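Local structure of ferripyochelin binding protein (Salmonella enterica subsp. enterica serovar Typhimurium, 3R3R) at residues Leu45-Gly50 / Gly66-Val71; Lys95-Gly100 / Gly112-Asp117. The protein binds zinc and, as a left-handed beta-helix protein of the gamma-class carbonic anhydrase family, may act as a carbonic anhydrase-like enzyme, though its reaction is not established. All coordinates share one frame; numbering follows the deposited sequence. Where two conformers were deposited one is given.

Contact 1. Residues Leu45-Gly50 / Gly66-Val71; sequences LVVIRG and GSVLHV. With ZN (zinc ion), chain B.
Ile48 and Leu69 form the close-packed side of this contact: they lie side by side and point the same way, with Ile48 CG2 4.0 Å from Leu69 CB. Both face the interior of the coil, where Val55 and Ile57 of strand 54-57 close over Ile48, and Leu84 and Ile86 of strand 84-86 over Leu69. The backbones beneath them run parallel, with axes 4.8 Å apart and 6° between their directions. Three hydrogen bonds join them, Val47 N to Ser67 O, Leu69 N to Val47 O and Arg49 N to Leu69 O, the ladder expected between successive turns of a left-handed parallel beta-helix.

The outward side is looser at Val47 and Val68, which only brush, CB to CG2 at 4.4 Å. At the N-terminal end, before the strands pair, a water donates to Leu45 O and Ser67 O and bridges the two segments.

The C-terminal end closes up again. Arg49 CG stands anti to the backbone N (chi1 -175°) and the chain bends at chi3, which lays the guanidinium across one face of the His70 ring. The two planes are 33° apart and Arg49 CZ is offset toward the ring's rim, 3.5 Å from His70 NE2. Arg49 NH2 and His70 NE2 are both donors and do not bond to each other. Each instead binds the carboxylate of Asp51, NH2 by a salt bridge to OD2 and NE2 by a hydrogen bond to OD1. At the ring edge, Arg49 O lies in plane, 3.0 Å from His70 CD2. His70 ND1 binds the zinc at 2.1 Å; the Asp51 and zinc bonds together probably hold the ring's rotation, consistent with ND1 being the nitrogen left for the metal.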
# COMPACT_ATOMS: atom_id res chain seq x y z
N LEU A 45 9.47 5.54 -8.27
CA LEU A 45 9.81 6.42 -7.16
C LEU A 45 8.94 6.16 -5.93
O LEU A 45 8.43 7.09 -5.30
CB LEU A 45 9.78 7.90 -7.59
CG LEU A 45 10.76 8.26 -8.72
CD1 LEU A 45 10.76 9.76 -9.00
CD2 LEU A 45 12.19 7.78 -8.44
N VAL A 46 8.80 4.89 -5.58
CA VAL A 46 8.15 4.47 -4.34
C VAL A 46 9.22 4.01 -3.36
O VAL A 46 10.19 3.37 -3.76
CB VAL A 46 7.18 3.30 -4.64
CG1 VAL A 46 6.69 2.64 -3.38
CG2 VAL A 46 5.99 3.80 -5.44
N VAL A 47 9.02 4.29 -2.08
CA VAL A 47 9.83 3.68 -1.02
C VAL A 47 8.95 2.78 -0.16
O VAL A 47 7.90 3.22 0.31
CB VAL A 47 10.45 4.73 -0.08
CG1 VAL A 47 11.37 4.04 0.94
CG2 VAL A 47 11.22 5.79 -0.87
N ILE A 48 9.38 1.53 0.05
CA ILE A 48 8.71 0.64 1.01
C ILE A 48 9.80 0.18 1.96
O ILE A 48 10.70 -0.54 1.55
CB ILE A 48 8.05 -0.58 0.34
CG1 ILE A 48 7.18 -0.13 -0.84
CG2 ILE A 48 7.23 -1.33 1.38
CD1 ILE A 48 6.46 -1.25 -1.58
N ARG A 49 9.73 0.63 3.22
CA ARG A 49 10.81 0.39 4.16
C ARG A 49 10.33 -0.46 5.32
O ARG A 49 9.68 0.04 6.24
CB ARG A 49 11.42 1.73 4.61
CG ARG A 49 12.65 1.58 5.50
CD ARG A 49 13.61 2.76 5.42
NE ARG A 49 13.06 4.06 5.83
CZ ARG A 49 13.03 4.53 7.08
NH1 ARG A 49 12.55 5.75 7.33
NH2 ARG A 49 13.48 3.79 8.10
N GLY A 50 10.59 -1.76 5.24
CA GLY A 50 10.17 -2.70 6.27
C GLY A 50 11.33 -3.07 7.17
O GLY A 50 11.70 -4.24 7.28
N GLY A 66 5.46 7.55 -6.33
CA GLY A 66 5.72 8.56 -5.32
C GLY A 66 5.22 8.25 -3.92
O GLY A 66 5.34 9.08 -3.04
N SER A 67 4.66 7.07 -3.70
CA SER A 67 4.20 6.69 -2.37
C SER A 67 5.36 6.36 -1.44
O SER A 67 6.45 5.96 -1.88
CB SER A 67 3.24 5.50 -2.46
OG SER A 67 2.03 5.87 -3.11
N VAL A 68 5.12 6.51 -0.14
CA VAL A 68 6.07 6.06 0.88
C VAL A 68 5.31 5.23 1.90
O VAL A 68 4.27 5.68 2.41
CB VAL A 68 6.79 7.25 1.58
CG1 VAL A 68 7.65 6.73 2.76
CG2 VAL A 68 7.66 8.01 0.58
N LEU A 69 5.86 4.05 2.19
CA LEU A 69 5.27 3.09 3.12
C LEU A 69 6.28 2.81 4.22
O LEU A 69 7.41 2.38 3.93
CB LEU A 69 4.94 1.79 2.37
CG LEU A 69 3.64 1.73 1.56
CD1 LEU A 69 3.57 2.80 0.46
CD2 LEU A 69 3.46 0.35 0.97
N HIS A 70 5.89 3.06 5.47
CA HIS A 70 6.75 2.76 6.60
C HIS A 70 5.91 2.28 7.79
O HIS A 70 4.70 2.04 7.65
CB HIS A 70 7.64 3.97 6.93
CG HIS A 70 8.80 3.65 7.83
ND1 HIS A 70 9.13 4.40 8.94
CD2 HIS A 70 9.70 2.63 7.79
CE1 HIS A 70 10.19 3.87 9.53
NE2 HIS A 70 10.55 2.79 8.86
N VAL A 71 6.57 2.09 8.92
CA VAL A 71 6.07 1.30 10.04
C VAL A 71 6.66 1.86 11.34
O VAL A 71 7.66 2.58 11.30
CB VAL A 71 6.51 -0.17 9.89
CG1 VAL A 71 5.73 -0.86 8.76
CG2 VAL A 71 8.03 -0.29 9.67
ZN ZN B . 8.23 6.13 9.78
O HOH W 1 8.64 7.93 -2.70
O HOH W 2 8.32 5.27 11.92
O HOH W 3 9.73 6.83 10.88
O HOH W 4 7.35 7.84 11.08

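Contact 2. Residues Lys95-Gly100 / Gly112-Asp117; sequences KVMLHG and GSIVLD. With ZN (zinc ion), chain B.
Met97 pairs with Ile114, and Leu98 with Val115, in parallel register at CA separations of 4.7 and 5.0 Å; end to end, the two segments diverge by 6°. Hydrogen bonds run from Met97 N to Ser113 O, from Val115 N to Met97 O and from His99 N to Val115 O. At the turn a water donates to both Lys95 O and Ser113 O. Inside the coil, Leu98 and Val115 point the same way, and Leu98 CD2 meets Val115 CG2 at 3.7 Å. On the outer face Met97 CB touches Ile114 CG1 at 4.0 Å, and the Met97 chain then bends away from its neighbour.

These are consecutive coils of the left-handed beta-helix built from hexapeptide repeats, each coil laying one short strand on the same flat face. Ser113 OG is tied to Gly110 O in its own coil and to Ser131 N in the next.

At the C-terminal end of the contact, His99, closing its strand, pairs with Asp117, just beyond strand 114-115. His99 CG is anti to the backbone N, and in the Asp117 conformer described the ring presents ND1 to Asp117 OD2 at 2.8 Å, with an angle of 162° at the hydrogen. OD2 lies in the ring plane, and the N-H meets its syn side slightly out of the carboxylate plane; the two planes are 63° apart. Asp117 OD2 also bonds Thr72 OG1, so two donors reach that oxygen. With ND1 donating its N-H to Asp117, His99 NE2 is left to bind the zinc, 2.0 Å away, and the nearby carboxylate would be expected to make the imidazole a more electron-rich ligand.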
# COMPACT_ATOMS: atom_id res chain seq x y z
N LYS A 95 1.52 9.12 -4.63
CA LYS A 95 1.95 10.03 -3.59
C LYS A 95 1.22 9.81 -2.27
O LYS A 95 1.02 10.75 -1.51
CB LYS A 95 1.84 11.50 -4.03
CG LYS A 95 2.89 11.87 -5.07
CD LYS A 95 2.74 13.33 -5.54
CE LYS A 95 3.14 14.32 -4.50
NZ LYS A 95 4.59 14.16 -4.22
N VAL A 96 0.85 8.57 -1.97
CA VAL A 96 0.22 8.26 -0.70
C VAL A 96 1.26 7.93 0.36
O VAL A 96 2.31 7.34 0.07
CB VAL A 96 -0.80 7.11 -0.89
CG1 VAL A 96 -1.19 6.48 0.44
CG2 VAL A 96 -2.02 7.66 -1.61
N MET A 97 0.98 8.36 1.59
CA MET A 97 1.80 8.05 2.76
C MET A 97 1.05 7.03 3.61
O MET A 97 -0.02 7.36 4.15
CB MET A 97 1.95 9.34 3.57
CG MET A 97 2.77 9.21 4.84
SD MET A 97 4.51 8.92 4.54
CE MET A 97 4.76 7.33 5.33
N LEU A 98 1.59 5.82 3.74
CA LEU A 98 0.98 4.79 4.61
C LEU A 98 1.95 4.50 5.72
O LEU A 98 3.13 4.21 5.45
CB LEU A 98 0.72 3.49 3.84
CG LEU A 98 -0.26 3.58 2.67
CD1 LEU A 98 -0.43 2.18 2.04
CD2 LEU A 98 -1.59 4.18 3.06
N HIS A 99 1.48 4.54 6.96
CA HIS A 99 2.38 4.32 8.09
C HIS A 99 1.71 3.43 9.11
O HIS A 99 0.77 3.85 9.79
CB HIS A 99 2.78 5.65 8.75
CG HIS A 99 4.13 5.60 9.40
ND1 HIS A 99 4.34 5.07 10.66
CD2 HIS A 99 5.35 5.96 8.94
CE1 HIS A 99 5.63 5.13 10.94
NE2 HIS A 99 6.27 5.68 9.93
N GLY A 100 2.17 2.18 9.24
CA GLY A 100 1.77 1.33 10.34
C GLY A 100 0.29 1.02 10.45
O GLY A 100 -0.21 0.77 11.55
N GLY A 112 -2.34 11.29 -2.76
CA GLY A 112 -1.97 12.35 -1.85
C GLY A 112 -2.50 12.20 -0.43
O GLY A 112 -2.36 13.11 0.37
N SER A 113 -3.12 11.07 -0.12
CA SER A 113 -3.63 10.84 1.23
C SER A 113 -2.56 10.35 2.19
O SER A 113 -1.49 9.91 1.78
CB SER A 113 -4.78 9.83 1.21
OG SER A 113 -5.90 10.33 0.50
N ILE A 114 -2.88 10.43 3.49
CA ILE A 114 -2.02 9.98 4.58
C ILE A 114 -2.86 9.07 5.47
O ILE A 114 -3.96 9.44 5.87
CB ILE A 114 -1.53 11.19 5.42
CG1 ILE A 114 -0.75 12.18 4.55
CG2 ILE A 114 -0.72 10.68 6.63
CD1 ILE A 114 -0.47 13.51 5.23
N VAL A 115 -2.33 7.88 5.78
CA VAL A 115 -3.01 6.94 6.68
C VAL A 115 -2.03 6.56 7.78
O VAL A 115 -0.94 6.08 7.47
CB VAL A 115 -3.50 5.66 5.93
CG1 VAL A 115 -4.28 4.77 6.89
CG2 VAL A 115 -4.34 6.03 4.70
N LEU A 116 -2.41 6.80 9.03
CA LEU A 116 -1.46 6.72 10.14
C LEU A 116 -1.57 5.44 10.99
O LEU A 116 -2.42 4.58 10.77
CB LEU A 116 -1.60 7.97 11.02
CG LEU A 116 -1.34 9.29 10.29
CD1 LEU A 116 -1.62 10.45 11.24
CD2 LEU A 116 0.10 9.35 9.73
N ASP A 117 -0.69 5.35 11.97
CA ASP A 117 -0.51 4.08 12.65
C ASP A 117 -1.74 3.60 13.39
O ASP A 117 -2.45 4.37 14.06
CB ASP A 117 0.67 4.15 13.61
CG ASP A 117 1.88 4.68 12.95
OD1 ASP A 117 1.88 5.89 12.68
OD2 ASP A 117 2.81 3.91 12.64
ZN ZN B . 8.23 6.13 9.78
O HOH W 5 0.66 11.74 0.98
O HOH W 2 8.32 5.27 11.92
O HOH W 3 9.73 6.83 10.88
O HOH W 4 7.35 7.84 11.08

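How the contacts relate
Contact 1 (45-50 with 66-71) comes wholly ahead of contact 2 (95-100 with 112-117) along the chain, and their centres are 10 Å apart. Both lie in one parallel sheet, where strands 47-50, 68-70, 97-99 and 114-115 follow each other in chain order, as expected when each coil of the beta-helix adds one strand to the face. The inner strands of the two contacts are direct neighbours: Val68 N lies 2.9 Å from Val96 O, and His70 N 3.0 Å from Leu98 O, both probable hydrogen bonds. This adjacency brings one histidine from each contact to the same zinc, their rings at about 80°, and three waters join them around the metal.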